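Local coordinates for protein alpha-fucosidase (Bifidobacterium bifidum, PDB 2EAB) that probably releases alpha-1,2-linked L-fucose from glycans by hydrolysis, this chain being the calcium-binding catalytic region of a longer, probably membrane-anchored protein, at residues E446-L451 with P509-N514; E592-K597 with G602-T607. All coordinates share one frame; numbering follows the deposited sequence.

In the fold
Both contacts fall within the glycoside hydrolase family 95 catalytic domain, a domain of the six-hairpin glycosidase superfamily, and follow one another along the chain without overlap. Contact 1 pairs helix 442-450 with helix 507-520 in the interior, its centre about 12 Å from that of the chain. Contact 2, about 29 Å from that centre, folds the loop after helix 577-596 back against the last turn of that helix. Their centres are about 20 Å apart, yet helix 577-596 links them: Leu582 and Met586 pack on helix 507-520 near contact 1, while its C-terminal end carries contact 2. One is helix-on-helix packing near the chain centre, the other a loop folded on a helix end.

Contact 1: E446-L451 with P509-N514; sequences EYVEGL and PWILQN. With EDO (1,2-ethanediol), chain H.
Val448 of helix 442-450 faces helix 507-520 with 7.7 Å between its CA and that of Leu512, the closest pair of CA atoms between the segments. The valine meets the other helix with both methyl groups, each touching a different residue. Its CG2 lies 3.8 Å from Ile511 CG2 and 3.9 Å from Ile511 CG1, so that it rests against both branches of the isoleucine at once; the two side chains lie alongside, running antiparallel to one another. The other methyl, Val448 CG1, reaches Leu512 CD2 at 3.8 Å. With CG1 of Val448 anti to the backbone N (chi1 176°), the fork opens toward the neighbouring helix and its prongs part between the adjacent residues Ile511 and Leu512. Leu512 does not aim its CB at the other helix, but its CD2 methyl turns back to the valine. Ile511 also packs on Leu425 and Gln426 of helix 424-428, and Leu512 on Leu534 and Glu538 of helix 525-546. Away from this interface, the carbonyl O of Gly450 accepts a 2.8 Å hydrogen bond from O1 of an ethanediol, probably from the crystallisation liquor. No hydrogen bond joins the two segments: three buried aliphatic side chains make a wholly apolar contact, held by dispersion and by exclusion of water, which ties neighbouring helices together inside the catalytic domain.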
loop_
_atom_site.group_PDB
_atom_site.type_symbol
_atom_site.label_atom_id
_atom_site.label_comp_id
_atom_site.label_asym_id
_atom_site.label_seq_id
_atom_site.Cartn_x
_atom_site.Cartn_y
_atom_site.Cartn_z
ATOM N N GLU A 446 6.212 -5.881 -10.355
ATOM C CA GLU A 446 6.681 -7.255 -10.488
ATOM C C GLU A 446 5.693 -8.273 -9.906
ATOM O O GLU A 446 5.506 -9.349 -10.466
ATOM C CB GLU A 446 8.065 -7.434 -9.867
ATOM C CG GLU A 446 8.642 -8.818 -10.167
ATOM C CD GLU A 446 9.987 -9.101 -9.531
ATOM O OE1 GLU A 446 10.675 -8.160 -9.091
ATOM O OE2 GLU A 446 10.359 -10.293 -9.473
ATOM N N TYR A 447 5.045 -7.916 -8.801
ATOM C CA TYR A 447 4.053 -8.795 -8.179
ATOM C C TYR A 447 2.859 -9.031 -9.103
ATOM O O TYR A 447 2.377 -10.155 -9.233
ATOM C CB TYR A 447 3.583 -8.201 -6.851
ATOM C CG TYR A 447 2.663 -9.121 -6.084
ATOM C CD1 TYR A 447 3.177 -10.183 -5.343
ATOM C CD2 TYR A 447 1.282 -8.938 -6.113
ATOM C CE1 TYR A 447 2.345 -11.040 -4.643
ATOM C CE2 TYR A 447 0.436 -9.796 -5.423
ATOM C CZ TYR A 447 0.975 -10.840 -4.685
ATOM O OH TYR A 447 0.121 -11.686 -4.009
ATOM N N VAL A 448 2.384 -7.963 -9.737
ATOM C CA VAL A 448 1.231 -8.072 -10.619
ATOM C C VAL A 448 1.626 -8.855 -11.877
ATOM O O VAL A 448 0.880 -9.721 -12.326
ATOM C CB VAL A 448 0.616 -6.686 -10.917
ATOM C CG1 VAL A 448 -0.523 -6.806 -11.926
ATOM C CG2 VAL A 448 0.099 -6.063 -9.620
ATOM N N GLU A 449 2.822 -8.592 -12.411
ATOM C CA GLU A 449 3.368 -9.442 -13.479
ATOM C C GLU A 449 3.420 -10.899 -13.022
ATOM O O GLU A 449 3.125 -11.812 -13.796
ATOM C CB GLU A 449 4.749 -8.961 -13.928
ATOM C CG GLU A 449 4.692 -7.631 -14.661
ATOM C CD GLU A 449 6.050 -7.003 -14.920
ATOM O OE1 GLU A 449 6.978 -7.177 -14.102
ATOM O OE2 GLU A 449 6.174 -6.283 -15.939
ATOM N N GLY A 450 3.761 -11.096 -11.750
ATOM C CA GLY A 450 3.821 -12.420 -11.138
ATOM C C GLY A 450 2.483 -13.131 -11.026
ATOM O O GLY A 450 2.439 -14.349 -10.857
ATOM N N LEU A 451 1.385 -12.382 -11.115
ATOM C CA LEU A 451 0.056 -12.982 -11.099
ATOM C C LEU A 451 -0.349 -13.569 -12.444
ATOM O O LEU A 451 -1.314 -14.325 -12.518
ATOM C CB LEU A 451 -0.999 -11.971 -10.648
ATOM C CG LEU A 451 -0.855 -11.405 -9.233
ATOM C CD1 LEU A 451 -1.911 -10.342 -8.982
ATOM C CD2 LEU A 451 -0.936 -12.500 -8.173
ATOM N N PRO A 509 -8.171 -5.713 -12.400
ATOM C CA PRO A 509 -8.355 -4.334 -12.871
ATOM C C PRO A 509 -7.947 -3.273 -11.837
ATOM O O PRO A 509 -7.209 -2.346 -12.163
ATOM C CB PRO A 509 -9.856 -4.278 -13.180
ATOM C CG PRO A 509 -10.166 -5.667 -13.663
ATOM C CD PRO A 509 -9.285 -6.586 -12.831
ATOM N N TRP A 510 -8.397 -3.410 -10.595
ATOM C CA TRP A 510 -8.090 -2.400 -9.591
ATOM C C TRP A 510 -6.586 -2.246 -9.336
ATOM O O TRP A 510 -6.059 -1.134 -9.401
ATOM C CB TRP A 510 -8.830 -2.691 -8.295
ATOM C CG TRP A 510 -8.887 -1.532 -7.340
ATOM C CD1 TRP A 510 -8.275 -0.310 -7.461
ATOM C CD2 TRP A 510 -9.586 -1.510 -6.104
ATOM N NE1 TRP A 510 -8.571 0.473 -6.375
ATOM C CE2 TRP A 510 -9.366 -0.245 -5.518
ATOM C CE3 TRP A 510 -10.382 -2.445 -5.428
ATOM C CZ2 TRP A 510 -9.929 0.116 -4.290
ATOM C CZ3 TRP A 510 -10.945 -2.089 -4.215
ATOM C CH2 TRP A 510 -10.710 -0.822 -3.654
ATOM N N ILE A 511 -5.890 -3.345 -9.048
ATOM C CA ILE A 511 -4.452 -3.239 -8.801
ATOM C C ILE A 511 -3.706 -2.746 -10.046
ATOM O O ILE A 511 -2.672 -2.094 -9.927
ATOM C CB ILE A 511 -3.851 -4.557 -8.235
ATOM C CG1 ILE A 511 -2.555 -4.281 -7.462
ATOM C CG2 ILE A 511 -3.641 -5.598 -9.333
ATOM C CD1 ILE A 511 -2.757 -3.485 -6.173
ATOM N N LEU A 512 -4.241 -3.034 -11.231
ATOM C CA LEU A 512 -3.676 -2.468 -12.455
ATOM C C LEU A 512 -3.718 -0.945 -12.497
ATOM O O LEU A 512 -2.904 -0.326 -13.195
ATOM C CB LEU A 512 -4.312 -3.073 -13.701
ATOM C CG LEU A 512 -3.869 -4.512 -13.997
ATOM C CD1 LEU A 512 -4.771 -5.131 -15.054
ATOM C CD2 LEU A 512 -2.408 -4.602 -14.415
ATOM N N GLN A 513 -4.652 -0.334 -11.772
ATOM C CA GLN A 513 -4.624 1.125 -11.651
ATOM C C GLN A 513 -3.335 1.596 -10.994
ATOM O O GLN A 513 -2.685 2.520 -11.488
ATOM C CB GLN A 513 -5.813 1.660 -10.867
ATOM C CG GLN A 513 -7.134 1.573 -11.594
ATOM C CD GLN A 513 -8.225 2.378 -10.921
ATOM O OE1 GLN A 513 -8.006 3.514 -10.514
ATOM N NE2 GLN A 513 -9.419 1.801 -10.828
ATOM N N ASN A 514 -2.967 0.966 -9.877
ATOM C CA ASN A 514 -1.727 1.325 -9.190
ATOM C C ASN A 514 -0.521 1.142 -10.101
ATOM O O ASN A 514 0.417 1.937 -10.077
ATOM C CB ASN A 514 -1.518 0.471 -7.934
ATOM C CG ASN A 514 -2.550 0.719 -6.857
ATOM O OD1 ASN A 514 -2.288 1.426 -5.876
ATOM N ND2 ASN A 514 -3.708 0.113 -7.005
HETATM C C1 EDO H . 5.596 -15.710 -10.943
HETATM O O1 EDO H . 4.536 -15.841 -11.909
HETATM C C2 EDO H . 7.007 -15.512 -11.613
HETATM O O2 EDO H . 7.156 -16.535 -12.588
#

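Contact 2: E592-K597 with G602-T607; sequences EAAKAK and GLVGNT
Val604 turns its two methyl groups onto consecutive residues of the helix end, Ala594 and Lys595. The closer meeting is with the alanine: Val604 CG2 sits 3.7 Å from Ala594 CB, and both residues direct their CB atoms toward each other. This places the valine against a short side chain, consistent with the 7.0 Å separation of the CA atoms of Ala594 and Val604. A chi1 of 171° sets the second methyl, CG1, opposite the backbone N, on the side of the lysine. Lys595 runs across the valine at about a right angle, extended as far as CE and then bent at its last torsion (chi4 -62°). CE and NZ of Lys595 both lie 4.2 Å from Val604 CG1, a looser van der Waals contact in which the exposed lysine lies over the valine. Hydrogen bonds hold the loop: Asp599 accepts from the N atoms of Leu603 and Val604, and Val604 pairs with Ser633 through its backbone and through Ser633 OG. The returning loop is thereby fixed between the C-terminal end of helix 577-596 and the start of helix 632-639, where Trp632 touches both Ala594 and Leu603, while Tyr532 of helix 525-546 also packs on Ala594.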
loop_
_atom_site.group_PDB
_atom_site.type_symbol
_atom_site.label_atom_id
_atom_site.label_comp_id
_atom_site.label_asym_id
_atom_site.label_seq_id
_atom_site.Cartn_x
_atom_site.Cartn_y
_atom_site.Cartn_z
ATOM N N GLU A 592 -5.343 4.632 -23.038
ATOM C CA GLU A 592 -4.279 5.625 -22.916
ATOM C C GLU A 592 -2.891 5.029 -23.115
ATOM O O GLU A 592 -2.041 5.629 -23.788
ATOM C CB GLU A 592 -4.380 6.384 -21.594
ATOM C CG GLU A 592 -5.610 7.269 -21.517
ATOM C CD GLU A 592 -5.701 8.207 -22.711
ATOM O OE1 GLU A 592 -4.752 8.999 -22.921
ATOM O OE2 GLU A 592 -6.700 8.139 -23.455
ATOM N N ALA A 593 -2.673 3.835 -22.567
ATOM C CA ALA A 593 -1.401 3.138 -22.757
ATOM C C ALA A 593 -1.176 2.815 -24.235
ATOM O O ALA A 593 -0.080 3.029 -24.777
ATOM C CB ALA A 593 -1.354 1.871 -21.915
ATOM N N ALA A 594 -2.223 2.318 -24.886
ATOM C CA ALA A 594 -2.176 2.018 -26.315
ATOM C C ALA A 594 -1.860 3.267 -27.128
ATOM O O ALA A 594 -0.965 3.247 -27.976
ATOM C CB ALA A 594 -3.487 1.404 -26.773
ATOM N N LYS A 595 -2.572 4.357 -26.850
ATOM C CA LYS A 595 -2.359 5.618 -27.562
ATOM C C LYS A 595 -0.926 6.124 -27.423
ATOM O O LYS A 595 -0.339 6.623 -28.390
ATOM C CB LYS A 595 -3.354 6.676 -27.091
ATOM C CG LYS A 595 -4.751 6.473 -27.642
ATOM C CD LYS A 595 -5.716 7.538 -27.157
ATOM C CE LYS A 595 -7.071 7.400 -27.841
ATOM N NZ LYS A 595 -7.002 7.575 -29.326
ATOM N N ALA A 596 -0.358 5.970 -26.230
ATOM C CA ALA A 596 1.008 6.412 -25.958
ATOM C C ALA A 596 2.036 5.640 -26.785
ATOM O O ALA A 596 3.155 6.113 -27.002
ATOM C CB ALA A 596 1.316 6.292 -24.478
ATOM N N LYS A 597 1.644 4.451 -27.238
ATOM C CA LYS A 597 2.489 3.609 -28.082
ATOM C C LYS A 597 2.130 3.698 -29.567
ATOM O O LYS A 597 2.758 3.042 -30.400
ATOM C CB LYS A 597 2.405 2.154 -27.613
ATOM C CG LYS A 597 3.053 1.911 -26.262
ATOM C CD LYS A 597 2.842 0.491 -25.766
ATOM C CE LYS A 597 3.511 -0.555 -26.656
ATOM N NZ LYS A 597 4.981 -0.363 -26.811
ATOM N N GLY A 602 -3.810 -2.027 -32.776
ATOM C CA GLY A 602 -5.121 -1.603 -33.285
ATOM C C GLY A 602 -6.272 -2.048 -32.397
ATOM O O GLY A 602 -7.255 -2.617 -32.878
ATOM N N LEU A 603 -6.144 -1.785 -31.096
ATOM C CA LEU A 603 -7.107 -2.271 -30.102
ATOM C C LEU A 603 -8.017 -1.187 -29.521
ATOM O O LEU A 603 -9.037 -1.493 -28.901
ATOM C CB LEU A 603 -6.383 -3.030 -28.981
ATOM C CG LEU A 603 -5.648 -4.299 -29.426
ATOM C CD1 LEU A 603 -4.902 -4.934 -28.264
ATOM C CD2 LEU A 603 -6.596 -5.310 -30.065
ATOM N N VAL A 604 -7.658 0.075 -29.731
ATOM C CA VAL A 604 -8.460 1.195 -29.235
ATOM C C VAL A 604 -9.837 1.213 -29.904
ATOM O O VAL A 604 -10.861 1.357 -29.231
ATOM C CB VAL A 604 -7.727 2.549 -29.433
ATOM C CG1 VAL A 604 -8.642 3.731 -29.123
ATOM C CG2 VAL A 604 -6.483 2.607 -28.561
ATOM N N GLY A 605 -9.850 1.063 -31.226
ATOM C CA GLY A 605 -11.087 1.070 -31.994
ATOM C C GLY A 605 -11.854 2.368 -31.861
ATOM O O GLY A 605 -11.269 3.452 -31.784
ATOM N N ASN A 606 -13.176 2.245 -31.810
ATOM C CA ASN A 606 -14.076 3.391 -31.839
ATOM C C ASN A 606 -15.473 2.967 -31.396
ATOM O O ASN A 606 -15.678 1.819 -30.995
ATOM C CB ASN A 606 -14.113 4.004 -33.249
ATOM C CG ASN A 606 -14.569 3.010 -34.311
ATOM O OD1 ASN A 606 -15.504 2.233 -34.100
ATOM N ND2 ASN A 606 -13.913 3.040 -35.466
ATOM N N THR A 607 -16.432 3.885 -31.478
ATOM C CA THR A 607 -17.810 3.588 -31.086
ATOM C C THR A 607 -18.760 3.495 -32.286
ATOM O O THR A 607 -19.968 3.708 -32.151
ATOM C CB THR A 607 -18.342 4.605 -30.053
ATOM O OG1 THR A 607 -18.312 5.922 -30.617
ATOM C CG2 THR A 607 -17.495 4.578 -28.785
#